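Long-range contacts in ribosome-inactivating protein 3 (Zea mays, PDB 2PQG), which is a maize member of the ribosome-inactivating protein family, with a mixed beta sheet packed against a mainly helical region: residues 31-36 against 226-231; 36-41 against 251-256; 69-74 against 187-192; 219-224 against 258-263. All coordinates share one frame; numbering follows the deposited sequence.

Contact 1: 31-36 against 226-231; sequences TDHKGI and AAFEWA
Ala227 contributes its carbonyl more than its methyl: O lies 3.7 Å from Ile36 CG1. A water also sits between this carbonyl and Gly35 O; its 2.8 Å separation from Gly35 O is normal, but the leg to Ala227 O is too short to be trusted. Next comes Phe228, whose ring is used in two ways. Ile36 CD1 stands over the centre of one face, 3.5 Å from the centroid and only 6° off the ring normal, a well-centred CH-pi contact. At the rim, Phe228 CE2 points at a face of the His33 imidazole, 4.0 Å from His33 CE1, in an edge-to-face pair with planes 50° apart. Together these join helix 220-232 of the ribosome-inactivating protein fold to the loop between helix 15-27 and strand 51-57. That loop bends through a type II turn from His33 to Ile36, closed by Ile36 N to His33 O, with Gly35 at the positive phi its third position requires. Trp230 turns its indole away, NE1 donating to Ala236 O. At Ala231 the backbones draw close: its CA is 4.1 Å from Gly35 CA, and its CB touches both Ile36 CG1 and Lys34 O at 3.7 Å each.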
loop_
_atom_site.group_PDB
_atom_site.type_symbol
_atom_site.label_atom_id
_atom_site.label_comp_id
_atom_site.label_asym_id
_atom_site.label_seq_id
_atom_site.Cartn_x
_atom_site.Cartn_y
_atom_site.Cartn_z
ATOM N N THR A 31 -5.286 20.157 -0.623
ATOM C CA THR A 31 -5.761 21.427 -1.159
ATOM C C THR A 31 -6.913 21.191 -2.110
ATOM O O THR A 31 -7.074 20.093 -2.637
ATOM C CB THR A 31 -4.647 22.206 -1.923
ATOM O OG1 THR A 31 -4.146 21.414 -3.012
ATOM C CG2 THR A 31 -3.507 22.569 -0.981
ATOM N N ASP A 32 -7.722 22.220 -2.318
ATOM C CA ASP A 32 -8.847 22.113 -3.225
ATOM C C ASP A 32 -8.481 22.830 -4.519
ATOM O O ASP A 32 -8.344 24.050 -4.538
ATOM C CB ASP A 32 -10.095 22.736 -2.595
ATOM C CG ASP A 32 -11.337 22.554 -3.454
ATOM O OD1 ASP A 32 -12.433 22.979 -3.027
ATOM O OD2 ASP A 32 -11.223 21.987 -4.562
ATOM N N HIS A 33 -8.291 22.064 -5.591
ATOM C CA HIS A 33 -7.953 22.626 -6.895
ATOM C C HIS A 33 -9.244 22.717 -7.708
ATOM O O HIS A 33 -10.030 21.766 -7.743
ATOM C CB HIS A 33 -6.955 21.724 -7.624
ATOM C CG HIS A 33 -6.212 22.405 -8.739
ATOM N ND1 HIS A 33 -4.970 22.968 -8.567
ATOM C CD2 HIS A 33 -6.532 22.582 -10.045
ATOM C CE1 HIS A 33 -4.548 23.466 -9.722
ATOM N NE2 HIS A 33 -5.476 23.243 -10.631
ATOM N N LYS A 34 -9.465 23.860 -8.352
ATOM C CA LYS A 34 -10.663 24.065 -9.162
ATOM C C LYS A 34 -10.641 23.100 -10.350
ATOM O O LYS A 34 -9.610 22.941 -11.009
ATOM C CB LYS A 34 -10.712 25.516 -9.662
ATOM C CG LYS A 34 -11.974 25.876 -10.438
ATOM C CD LYS A 34 -11.742 27.055 -11.382
ATOM C CE LYS A 34 -11.957 28.401 -10.704
ATOM N NZ LYS A 34 -11.091 28.590 -9.511
ATOM N N GLY A 35 -11.769 22.450 -10.619
ATOM C CA GLY A 35 -11.823 21.524 -11.737
ATOM C C GLY A 35 -11.387 20.114 -11.397
ATOM O O GLY A 35 -11.458 19.219 -12.236
ATOM N N ILE A 36 -10.932 19.914 -10.165
ATOM C CA ILE A 36 -10.488 18.604 -9.708
ATOM C C ILE A 36 -11.354 18.172 -8.518
ATOM O O ILE A 36 -11.206 18.695 -7.412
ATOM C CB ILE A 36 -8.994 18.643 -9.278
ATOM C CG1 ILE A 36 -8.133 19.120 -10.448
ATOM C CG2 ILE A 36 -8.530 17.260 -8.845
ATOM C CD1 ILE A 36 -6.629 19.091 -10.181
ATOM N N ALA A 226 -3.996 13.234 -15.500
ATOM C CA ALA A 226 -5.217 13.451 -16.261
ATOM C C ALA A 226 -6.183 14.282 -15.425
ATOM O O ALA A 226 -6.903 15.128 -15.956
ATOM C CB ALA A 226 -5.861 12.116 -16.631
ATOM N N ALA A 227 -6.201 14.041 -14.115
ATOM C CA ALA A 227 -7.091 14.784 -13.232
ATOM C C ALA A 227 -6.845 16.271 -13.437
ATOM O O ALA A 227 -7.786 17.063 -13.531
ATOM C CB ALA A 227 -6.838 14.400 -11.785
ATOM N N PHE A 228 -5.568 16.636 -13.515
ATOM C CA PHE A 228 -5.176 18.028 -13.721
ATOM C C PHE A 228 -5.466 18.511 -15.145
ATOM O O PHE A 228 -5.852 19.665 -15.348
ATOM C CB PHE A 228 -3.689 18.219 -13.404
ATOM C CG PHE A 228 -3.404 18.433 -11.940
ATOM C CD1 PHE A 228 -3.510 17.387 -11.023
ATOM C CD2 PHE A 228 -3.033 19.693 -11.477
ATOM C CE1 PHE A 228 -3.256 17.598 -9.668
ATOM C CE2 PHE A 228 -2.779 19.912 -10.125
ATOM C CZ PHE A 228 -2.887 18.863 -9.220
ATOM N N GLU A 229 -5.280 17.632 -16.127
ATOM C CA GLU A 229 -5.555 17.992 -17.513
ATOM C C GLU A 229 -7.047 18.258 -17.711
ATOM O O GLU A 229 -7.426 19.144 -18.475
ATOM C CB GLU A 229 -5.117 16.879 -18.467
ATOM C CG GLU A 229 -5.584 17.115 -19.902
ATOM C CD GLU A 229 -5.069 16.083 -20.889
ATOM O OE1 GLU A 229 -5.557 16.085 -22.042
ATOM O OE2 GLU A 229 -4.179 15.280 -20.522
ATOM N N TRP A 230 -7.885 17.475 -17.029
ATOM C CA TRP A 230 -9.329 17.631 -17.140
ATOM C C TRP A 230 -9.809 18.857 -16.391
ATOM O O TRP A 230 -10.935 19.325 -16.593
ATOM C CB TRP A 230 -10.053 16.364 -16.657
ATOM C CG TRP A 230 -10.176 15.321 -17.732
ATOM C CD1 TRP A 230 -10.432 15.529 -19.058
ATOM C CD2 TRP A 230 -10.083 13.904 -17.561
ATOM N NE1 TRP A 230 -10.507 14.327 -19.723
ATOM C CE2 TRP A 230 -10.295 13.313 -18.828
ATOM C CE3 TRP A 230 -9.845 13.075 -16.458
ATOM C CZ2 TRP A 230 -10.273 11.931 -19.024
ATOM C CZ3 TRP A 230 -9.825 11.697 -16.656
ATOM C CH2 TRP A 230 -10.038 11.142 -17.932
ATOM N N ALA A 231 -8.957 19.369 -15.509
ATOM C CA ALA A 231 -9.265 20.591 -14.773
ATOM C C ALA A 231 -9.209 21.734 -15.818
ATOM O O ALA A 231 -10.017 22.664 -15.788
ATOM C CB ALA A 231 -8.218 20.845 -13.702
HETATM O O HOH W 1 -10.190 16.920 -13.113
#

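Contact 2: 36-41 against 251-256; sequences IFQPVL and EAARIV
Gln38 reaching across to the backbone of Val256, with Phe37 resting on Ala253 beside it, makes this a partly buried side-chain-to-main-chain contact between two loops of the ribosome-inactivating protein fold. One loop joins helix 15-27 to strand 51-57; the other leads out of the short helix 249-252 toward the C-terminal end of the chain. Within that second segment Ala252 O accepts from both Ile255 N and Val256 N, backbone bonds that fold the chain back on itself just ahead of the Val256 carbonyl. The Gln38 side chain leaves with CG anti to its carbonyl carbon and then bends at chi2 (89°), which swings CD out of an extended course. Its NE2 donates to Val256 O over 3.1 Å with an N-H...O angle of 149°. The acceptor lies close to the amide plane, whereas the donor sits well above the carbonyl plane, 40° out of it. The stem of the side chain is close too, Gln38 CG being 3.2 Å from Val256 O. Val256 itself packs on Ile223 of helix 220-232, and further along the first loop Pro39 and Leu41 pair through their backbones with Val259. At the exposed margin Ala253 CB lies at the edge of the Phe37 ring, near its plane, 3.8 Å from Phe37 CD1.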
loop_
_atom_site.group_PDB
_atom_site.type_symbol
_atom_site.label_atom_id
_atom_site.label_comp_id
_atom_site.label_asym_id
_atom_site.label_seq_id
_atom_site.Cartn_x
_atom_site.Cartn_y
_atom_site.Cartn_z
ATOM N N ILE A 36 -10.932 19.914 -10.165
ATOM C CA ILE A 36 -10.488 18.604 -9.708
ATOM C C ILE A 36 -11.354 18.172 -8.518
ATOM O O ILE A 36 -11.206 18.695 -7.412
ATOM C CB ILE A 36 -8.994 18.643 -9.278
ATOM C CG1 ILE A 36 -8.133 19.120 -10.448
ATOM C CG2 ILE A 36 -8.530 17.260 -8.845
ATOM C CD1 ILE A 36 -6.629 19.091 -10.181
ATOM N N PHE A 37 -12.262 17.229 -8.754
ATOM C CA PHE A 37 -13.148 16.736 -7.705
ATOM C C PHE A 37 -12.385 16.236 -6.478
ATOM O O PHE A 37 -12.705 16.612 -5.355
ATOM C CB PHE A 37 -14.030 15.605 -8.244
ATOM C CG PHE A 37 -15.042 16.049 -9.267
ATOM C CD1 PHE A 37 -15.488 15.158 -10.246
ATOM C CD2 PHE A 37 -15.567 17.343 -9.247
ATOM C CE1 PHE A 37 -16.441 15.547 -11.194
ATOM C CE2 PHE A 37 -16.521 17.744 -10.189
ATOM C CZ PHE A 37 -16.958 16.842 -11.165
ATOM N N GLN A 38 -11.375 15.395 -6.688
ATOM C CA GLN A 38 -10.599 14.847 -5.580
ATOM C C GLN A 38 -9.623 15.823 -4.949
ATOM O O GLN A 38 -9.095 16.709 -5.614
ATOM C CB GLN A 38 -9.780 13.634 -6.030
ATOM C CG GLN A 38 -10.558 12.541 -6.717
ATOM C CD GLN A 38 -10.658 12.749 -8.213
ATOM O OE1 GLN A 38 -10.323 13.818 -8.730
ATOM N NE2 GLN A 38 -11.131 11.728 -8.918
ATOM N N PRO A 39 -9.381 15.676 -3.639
ATOM C CA PRO A 39 -8.442 16.545 -2.935
ATOM C C PRO A 39 -7.050 16.269 -3.495
ATOM O O PRO A 39 -6.745 15.137 -3.872
ATOM C CB PRO A 39 -8.570 16.084 -1.488
ATOM C CG PRO A 39 -9.999 15.734 -1.391
ATOM C CD PRO A 39 -10.249 14.972 -2.677
ATOM N N VAL A 40 -6.214 17.300 -3.537
ATOM C CA VAL A 40 -4.854 17.179 -4.048
ATOM C C VAL A 40 -3.884 17.051 -2.876
ATOM O O VAL A 40 -3.826 17.933 -2.011
ATOM C CB VAL A 40 -4.476 18.417 -4.878
ATOM C CG1 VAL A 40 -3.148 18.189 -5.579
ATOM C CG2 VAL A 40 -5.569 18.711 -5.880
ATOM N N LEU A 41 -3.127 15.954 -2.854
ATOM C CA LEU A 41 -2.170 15.695 -1.785
ATOM C C LEU A 41 -1.038 16.716 -1.764
ATOM O O LEU A 41 -0.817 17.429 -2.742
ATOM C CB LEU A 41 -1.588 14.291 -1.938
ATOM C CG LEU A 41 -2.601 13.157 -1.799
ATOM C CD1 LEU A 41 -1.938 11.845 -2.164
ATOM C CD2 LEU A 41 -3.139 13.107 -0.388
ATOM N N GLU A 251 -15.962 9.346 -14.624
ATOM C CA GLU A 251 -15.673 7.954 -14.304
ATOM C C GLU A 251 -14.456 7.949 -13.382
ATOM O O GLU A 251 -14.352 7.135 -12.462
ATOM C CB GLU A 251 -15.363 7.155 -15.568
ATOM C CG GLU A 251 -16.436 7.230 -16.636
ATOM C CD GLU A 251 -16.331 6.098 -17.649
ATOM O OE1 GLU A 251 -15.198 5.620 -17.899
ATOM O OE2 GLU A 251 -17.381 5.699 -18.205
ATOM N N ALA A 252 -13.542 8.878 -13.635
ATOM C CA ALA A 252 -12.336 8.997 -12.839
ATOM C C ALA A 252 -12.697 9.279 -11.382
ATOM O O ALA A 252 -11.983 8.857 -10.470
ATOM C CB ALA A 252 -11.454 10.108 -13.391
ATOM N N ALA A 253 -13.806 9.983 -11.164
ATOM C CA ALA A 253 -14.239 10.310 -9.811
ATOM C C ALA A 253 -14.761 9.071 -9.080
ATOM O O ALA A 253 -14.881 9.052 -7.852
ATOM C CB ALA A 253 -15.313 11.391 -9.849
ATOM N N ARG A 254 -15.068 8.025 -9.827
ATOM C CA ARG A 254 -15.567 6.781 -9.237
ATOM C C ARG A 254 -14.404 5.831 -8.969
ATOM O O ARG A 254 -14.597 4.725 -8.448
ATOM C CB ARG A 254 -16.505 6.088 -10.214
ATOM C CG ARG A 254 -17.947 6.511 -10.146
ATOM C CD ARG A 254 -18.868 5.313 -9.956
ATOM N NE ARG A 254 -18.740 4.716 -8.626
ATOM C CZ ARG A 254 -19.514 3.735 -8.166
ATOM N NH1 ARG A 254 -20.479 3.235 -8.927
ATOM N NH2 ARG A 254 -19.329 3.257 -6.941
ATOM N N ILE A 255 -13.193 6.287 -9.261
ATOM C CA ILE A 255 -12.009 5.459 -9.201
ATOM C C ILE A 255 -10.918 5.903 -8.249
ATOM O O ILE A 255 -10.449 5.119 -7.431
ATOM C CB ILE A 255 -11.453 5.369 -10.650
ATOM C CG1 ILE A 255 -12.401 4.559 -11.545
ATOM C CG2 ILE A 255 -10.060 4.797 -10.675
ATOM C CD1 ILE A 255 -11.972 4.507 -12.999
ATOM N N VAL A 256 -10.487 7.148 -8.415
ATOM C CA VAL A 256 -9.457 7.708 -7.549
ATOM C C VAL A 256 -10.109 8.638 -6.535
ATOM O O VAL A 256 -11.017 9.402 -6.862
ATOM C CB VAL A 256 -8.386 8.498 -8.331
ATOM C CG1 VAL A 256 -7.399 7.535 -8.963
ATOM C CG2 VAL A 256 -9.049 9.353 -9.392
#

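Contact 3: 69-74 against 187-192; sequences MDNLYL and GLRFNT
Arg189 leaves its helix with CG anti to the carbonyl carbon (chi1 -74°) and then runs extended from CG to NE, a course that delivers the guanidinium to the Asn71 carbonyl. The grip is side-on, two nitrogens on one oxygen: NH2 donates to Asn71 O over 2.6 Å at 152°, and NE to the same O over 2.9 Å. Since that oxygen lies close to the guanidinium plane, the paired bonds hold the group's rotation. Tyr73 CD1 comes over one guanidinium face, 3.4 Å from Arg189 NH2, the ring and guanidinium planes being inclined by 32°. The phenol reaches past to Gly107, whose O is hydrogen-bonded to Tyr73 OH. Leu72 and the aliphatic part of Arg189 slide past each other in opposite directions, Leu72 CB 4.1 Å from Arg189 CG, and Leu72 CD1 meets Leu188 CB at 3.8 Å, the two leucine side chains crossing at about a right angle. In the loop, Asn71 OD1 accepts a weak bond from Tyr73 N, an Asx turn. Trp220 adds a cation-pi contact to Arg189. The buried contact thus ties the connection of the beta hairpin formed by strands 62-68 and 74-78 to the C-terminal end of helix 171-189, just before helix 191-199 begins.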
loop_
_atom_site.group_PDB
_atom_site.type_symbol
_atom_site.label_atom_id
_atom_site.label_comp_id
_atom_site.label_asym_id
_atom_site.label_seq_id
_atom_site.Cartn_x
_atom_site.Cartn_y
_atom_site.Cartn_z
ATOM N N MET A 69 2.878 11.318 3.286
ATOM C CA MET A 69 1.616 11.996 3.028
ATOM C C MET A 69 1.533 12.475 1.584
ATOM O O MET A 69 0.453 12.482 0.997
ATOM C CB MET A 69 1.459 13.188 3.966
ATOM C CG MET A 69 0.665 12.872 5.198
ATOM S SD MET A 69 -1.074 12.824 4.762
ATOM C CE MET A 69 -1.494 14.497 5.137
ATOM N N ASP A 70 2.671 12.855 1.005
ATOM C CA ASP A 70 2.661 13.355 -0.362
ATOM C C ASP A 70 2.198 12.367 -1.443
ATOM O O ASP A 70 1.445 12.749 -2.336
ATOM C CB ASP A 70 4.024 13.980 -0.735
ATOM C CG ASP A 70 5.209 13.094 -0.397
ATOM O OD1 ASP A 70 5.032 11.864 -0.292
ATOM O OD2 ASP A 70 6.327 13.639 -0.254
ATOM N N ASN A 71 2.621 11.107 -1.381
ATOM C CA ASN A 71 2.173 10.154 -2.396
ATOM C C ASN A 71 1.382 8.989 -1.802
ATOM O O ASN A 71 0.988 8.067 -2.516
ATOM C CB ASN A 71 3.358 9.617 -3.205
ATOM C CG ASN A 71 4.331 8.830 -2.362
ATOM O OD1 ASN A 71 3.975 8.303 -1.305
ATOM N ND2 ASN A 71 5.568 8.728 -2.831
ATOM N N LEU A 72 1.137 9.056 -0.495
ATOM C CA LEU A 72 0.401 8.024 0.237
ATOM C C LEU A 72 0.988 6.629 0.064
ATOM O O LEU A 72 0.255 5.647 -0.051
ATOM C CB LEU A 72 -1.084 8.006 -0.164
ATOM C CG LEU A 72 -2.015 9.066 0.445
ATOM C CD1 LEU A 72 -3.466 8.708 0.150
ATOM C CD2 LEU A 72 -1.804 9.142 1.951
ATOM N N TYR A 73 2.312 6.530 0.058
ATOM C CA TYR A 73 2.921 5.224 -0.104
ATOM C C TYR A 73 3.768 4.816 1.079
ATOM O O TYR A 73 4.403 5.646 1.723
ATOM C CB TYR A 73 3.769 5.180 -1.367
ATOM C CG TYR A 73 3.781 3.814 -2.012
ATOM C CD1 TYR A 73 2.658 3.334 -2.682
ATOM C CD2 TYR A 73 4.912 2.999 -1.951
ATOM C CE1 TYR A 73 2.659 2.077 -3.281
ATOM C CE2 TYR A 73 4.924 1.738 -2.544
ATOM C CZ TYR A 73 3.796 1.284 -3.210
ATOM O OH TYR A 73 3.815 0.051 -3.820
ATOM N N LEU A 74 3.781 3.515 1.341
ATOM C CA LEU A 74 4.529 2.930 2.453
ATOM C C LEU A 74 6.044 3.027 2.290
ATOM O O LEU A 74 6.579 2.715 1.227
ATOM C CB LEU A 74 4.130 1.461 2.595
ATOM C CG LEU A 74 4.722 0.617 3.712
ATOM C CD1 LEU A 74 4.233 1.116 5.051
ATOM C CD2 LEU A 74 4.295 -0.819 3.510
ATOM N N GLY A 187 -5.812 1.568 -0.830
ATOM C CA GLY A 187 -7.185 1.671 -0.382
ATOM C C GLY A 187 -7.497 3.145 -0.163
ATOM O O GLY A 187 -8.615 3.602 -0.420
ATOM N N LEU A 188 -6.498 3.894 0.304
ATOM C CA LEU A 188 -6.654 5.322 0.563
ATOM C C LEU A 188 -6.679 6.133 -0.746
ATOM O O LEU A 188 -7.481 7.057 -0.901
ATOM C CB LEU A 188 -5.520 5.820 1.473
ATOM C CG LEU A 188 -5.425 5.300 2.915
ATOM C CD1 LEU A 188 -4.097 5.724 3.521
ATOM C CD2 LEU A 188 -6.577 5.822 3.756
ATOM N N ARG A 189 -5.803 5.781 -1.681
ATOM C CA ARG A 189 -5.733 6.463 -2.970
ATOM C C ARG A 189 -6.967 6.240 -3.847
ATOM O O ARG A 189 -7.522 7.183 -4.409
ATOM C CB ARG A 189 -4.528 5.974 -3.771
ATOM C CG ARG A 189 -3.173 6.451 -3.331
ATOM C CD ARG A 189 -2.133 5.698 -4.139
ATOM N NE ARG A 189 -0.779 6.135 -3.844
ATOM C CZ ARG A 189 0.298 5.669 -4.464
ATOM N NH1 ARG A 189 0.170 4.748 -5.407
ATOM N NH2 ARG A 189 1.500 6.137 -4.156
ATOM N N PHE A 190 -7.374 4.982 -3.979
ATOM C CA PHE A 190 -8.500 4.632 -4.832
ATOM C C PHE A 190 -9.756 4.212 -4.100
ATOM O O PHE A 190 -9.712 3.292 -3.281
ATOM C CB PHE A 190 -8.117 3.478 -5.767
ATOM C CG PHE A 190 -6.938 3.758 -6.637
ATOM C CD1 PHE A 190 -5.644 3.670 -6.134
ATOM C CD2 PHE A 190 -7.118 4.115 -7.966
ATOM C CE1 PHE A 190 -4.541 3.926 -6.954
ATOM C CE2 PHE A 190 -6.025 4.371 -8.788
ATOM C CZ PHE A 190 -4.734 4.280 -8.282
ATOM N N ASN A 191 -10.877 4.866 -4.398
ATOM C CA ASN A 191 -12.132 4.471 -3.780
ATOM C C ASN A 191 -12.657 3.242 -4.532
ATOM O O ASN A 191 -13.636 2.618 -4.125
ATOM C CB ASN A 191 -13.164 5.610 -3.787
ATOM C CG ASN A 191 -13.176 6.397 -5.078
ATOM O OD1 ASN A 191 -14.191 6.990 -5.445
ATOM N ND2 ASN A 191 -12.049 6.427 -5.764
ATOM N N THR A 192 -11.993 2.886 -5.630
ATOM C CA THR A 192 -12.390 1.699 -6.375
ATOM C C THR A 192 -11.855 0.486 -5.592
ATOM O O THR A 192 -12.460 -0.584 -5.582
ATOM C CB THR A 192 -11.827 1.720 -7.833
ATOM O OG1 THR A 192 -12.202 0.515 -8.516
ATOM C CG2 THR A 192 -10.310 1.874 -7.832
#

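Contact 4: 219-224 against 258-263; sequences KWDRIS and LVKNQT
Ser224 OG is satisfied from two directions: it accepts from Lys260 N over 2.9 Å, nearly straight at 170°, and donates to Trp220 O one helical turn back over 2.8 Å. Its place follows from the first torsion, OG lying anti to the carbonyl carbon and beside the backbone N. The indole N-H has a partner as well, Trp220 NE1 donating to Leu258 O over 2.9 Å through a more bent bond (145°). That oxygen is near the ring plane and is approached nearly along the C=O axis. The Leu258 amide in turn pairs with the backbone of Arg189. In this way the first turn of helix 220-232, with Lys219 at its N-cap position, is fastened in the ribosome-inactivating protein fold to the C-terminal tail, which runs here without regular structure. Lys260 lays its aliphatic chain across the indole: CB stands 3.8 Å from the centroid of the six-membered ring, 24° off the normal, and CD is a tight 3.2 Å from Trp220 CZ3. Asp221 OD2 comes within 3.2 Å of Lys260 CD yet stays 5.1 Å from Lys260 NZ, which has a long, weak ion pair with Glu44. Asn261 ND2 donates to Leu41 O, and Asn261 OD1 accepts weakly from Thr263 N.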
loop_
_atom_site.group_PDB
_atom_site.type_symbol
_atom_site.label_atom_id
_atom_site.label_comp_id
_atom_site.label_asym_id
_atom_site.label_seq_id
_atom_site.Cartn_x
_atom_site.Cartn_y
_atom_site.Cartn_z
ATOM N N LYS A 219 -1.428 2.891 -12.311
ATOM C CA LYS A 219 -1.277 4.119 -13.088
ATOM C C LYS A 219 -1.761 5.342 -12.322
ATOM O O LYS A 219 -2.157 6.347 -12.916
ATOM C CB LYS A 219 -2.029 4.004 -14.421
ATOM C CG LYS A 219 -1.339 3.131 -15.455
ATOM C CD LYS A 219 0.009 3.707 -15.822
ATOM C CE LYS A 219 0.692 2.892 -16.907
ATOM N NZ LYS A 219 1.140 1.551 -16.448
ATOM N N TRP A 220 -1.714 5.255 -10.996
ATOM C CA TRP A 220 -2.148 6.345 -10.134
ATOM C C TRP A 220 -1.596 7.700 -10.545
ATOM O O TRP A 220 -2.311 8.702 -10.492
ATOM C CB TRP A 220 -1.721 6.076 -8.695
ATOM C CG TRP A 220 -2.219 7.104 -7.725
ATOM C CD1 TRP A 220 -3.524 7.387 -7.440
ATOM C CD2 TRP A 220 -1.426 7.979 -6.904
ATOM N NE1 TRP A 220 -3.595 8.369 -6.482
ATOM C CE2 TRP A 220 -2.333 8.739 -6.126
ATOM C CE3 TRP A 220 -0.054 8.159 -6.721
ATOM C CZ2 TRP A 220 -1.893 9.712 -5.207
ATOM C CZ3 TRP A 220 0.376 9.127 -5.798
ATOM C CH2 TRP A 220 -0.547 9.875 -5.044
ATOM N N ASP A 221 -0.319 7.727 -10.925
ATOM C CA ASP A 221 0.348 8.964 -11.331
ATOM C C ASP A 221 -0.245 9.494 -12.596
ATOM O O ASP A 221 -0.418 10.699 -12.771
ATOM C CB ASP A 221 1.833 8.739 -11.601
ATOM C CG ASP A 221 2.626 8.509 -10.343
ATOM O OD1 ASP A 221 3.872 8.497 -10.425
ATOM O OD2 ASP A 221 2.004 8.336 -9.274
ATOM N N ARG A 222 -0.532 8.570 -13.493
ATOM C CA ARG A 222 -1.078 8.940 -14.765
ATOM C C ARG A 222 -2.487 9.463 -14.657
ATOM O O ARG A 222 -2.814 10.472 -15.280
ATOM C CB ARG A 222 -1.027 7.769 -15.722
ATOM C CG ARG A 222 -1.173 8.229 -17.131
ATOM C CD ARG A 222 -0.501 7.279 -18.057
ATOM N NE ARG A 222 -1.406 6.227 -18.497
ATOM C CZ ARG A 222 -0.992 5.089 -19.034
ATOM N NH1 ARG A 222 0.313 4.877 -19.177
ATOM N NH2 ARG A 222 -1.873 4.178 -19.440
ATOM N N ILE A 223 -3.338 8.796 -13.882
ATOM C CA ILE A 223 -4.687 9.314 -13.772
ATOM C C ILE A 223 -4.705 10.572 -12.902
ATOM O O ILE A 223 -5.665 11.337 -12.924
ATOM C CB ILE A 223 -5.725 8.233 -13.312
ATOM C CG1 ILE A 223 -6.646 8.811 -12.247
ATOM C CG2 ILE A 223 -5.046 6.948 -12.916
ATOM C CD1 ILE A 223 -8.092 8.695 -12.626
ATOM N N SER A 224 -3.621 10.812 -12.166
ATOM C CA SER A 224 -3.529 12.024 -11.365
ATOM C C SER A 224 -3.210 13.161 -12.329
ATOM O O SER A 224 -3.744 14.258 -12.192
ATOM C CB SER A 224 -2.429 11.912 -10.313
ATOM O OG SER A 224 -2.855 11.095 -9.244
ATOM N N LEU A 258 -7.956 10.332 -4.042
ATOM C CA LEU A 258 -6.981 11.391 -3.814
ATOM C C LEU A 258 -5.947 11.425 -4.940
ATOM O O LEU A 258 -5.325 10.405 -5.253
ATOM C CB LEU A 258 -6.273 11.168 -2.480
ATOM C CG LEU A 258 -7.148 11.104 -1.226
ATOM C CD1 LEU A 258 -6.322 10.538 -0.075
ATOM C CD2 LEU A 258 -7.696 12.484 -0.888
ATOM N N VAL A 259 -5.750 12.597 -5.542
ATOM C CA VAL A 259 -4.789 12.705 -6.628
ATOM C C VAL A 259 -3.449 13.276 -6.228
ATOM O O VAL A 259 -3.335 14.095 -5.315
ATOM C CB VAL A 259 -5.323 13.548 -7.797
ATOM C CG1 VAL A 259 -6.572 12.909 -8.354
ATOM C CG2 VAL A 259 -5.581 14.969 -7.345
ATOM N N LYS A 260 -2.436 12.821 -6.952
ATOM C CA LYS A 260 -1.062 13.236 -6.762
ATOM C C LYS A 260 -0.880 14.663 -7.290
ATOM O O LYS A 260 -1.209 14.963 -8.449
ATOM C CB LYS A 260 -0.167 12.265 -7.513
ATOM C CG LYS A 260 1.301 12.415 -7.258
ATOM C CD LYS A 260 1.993 11.160 -7.746
ATOM C CE LYS A 260 3.490 11.241 -7.587
ATOM N NZ LYS A 260 3.908 12.628 -7.272
ATOM N N ASN A 261 -0.369 15.534 -6.422
ATOM C CA ASN A 261 -0.145 16.931 -6.758
ATOM C C ASN A 261 0.858 17.099 -7.885
ATOM O O ASN A 261 2.014 16.679 -7.767
ATOM C CB ASN A 261 0.376 17.697 -5.543
ATOM C CG ASN A 261 0.106 19.198 -5.631
ATOM O OD1 ASN A 261 0.110 19.795 -6.717
ATOM N ND2 ASN A 261 -0.119 19.817 -4.475
ATOM N N GLN A 262 0.413 17.725 -8.974
ATOM C CA GLN A 262 1.286 17.980 -10.107
ATOM C C GLN A 262 2.116 19.236 -9.832
ATOM O O GLN A 262 3.222 19.390 -10.358
ATOM C CB GLN A 262 0.468 18.151 -11.384
ATOM C CG GLN A 262 -0.001 16.839 -11.975
ATOM C CD GLN A 262 0.756 15.634 -11.437
ATOM O OE1 GLN A 262 0.278 14.946 -10.533
ATOM N NE2 GLN A 262 1.943 15.378 -11.982
ATOM N N THR A 263 1.584 20.135 -9.007
ATOM C CA THR A 263 2.296 21.367 -8.649
ATOM C C THR A 263 3.113 21.077 -7.383
ATOM O O THR A 263 4.366 21.128 -7.472
ATOM C CB THR A 263 1.319 22.529 -8.342
#

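In the fold
Contacts 1, 2 and 4 form one cluster, their centres 8 to 10 Å apart, on the same side of the chain's centre; contact 3 is more central, about 10 Å from contact 4 but 17 Å from contact 1. Helix 220-232 serves both contact 1 and contact 4, and Ile36 belongs to contacts 1 and 2. Along the chain contacts 1, 2 and 4 cross pairwise; both segments of contact 3 lie between those of contact 1 and of contact 2, before contact 4 opens. Probable backbone hydrogen bonds join contact 2 to contact 4 (Leu41 N to Val259 O, 3.1 Å) and contact 3 to contact 4 (Leu258 N to Arg189 O, 3.2 Å). Early loop, hairpin connection and tail thereby converge on neighbouring helices.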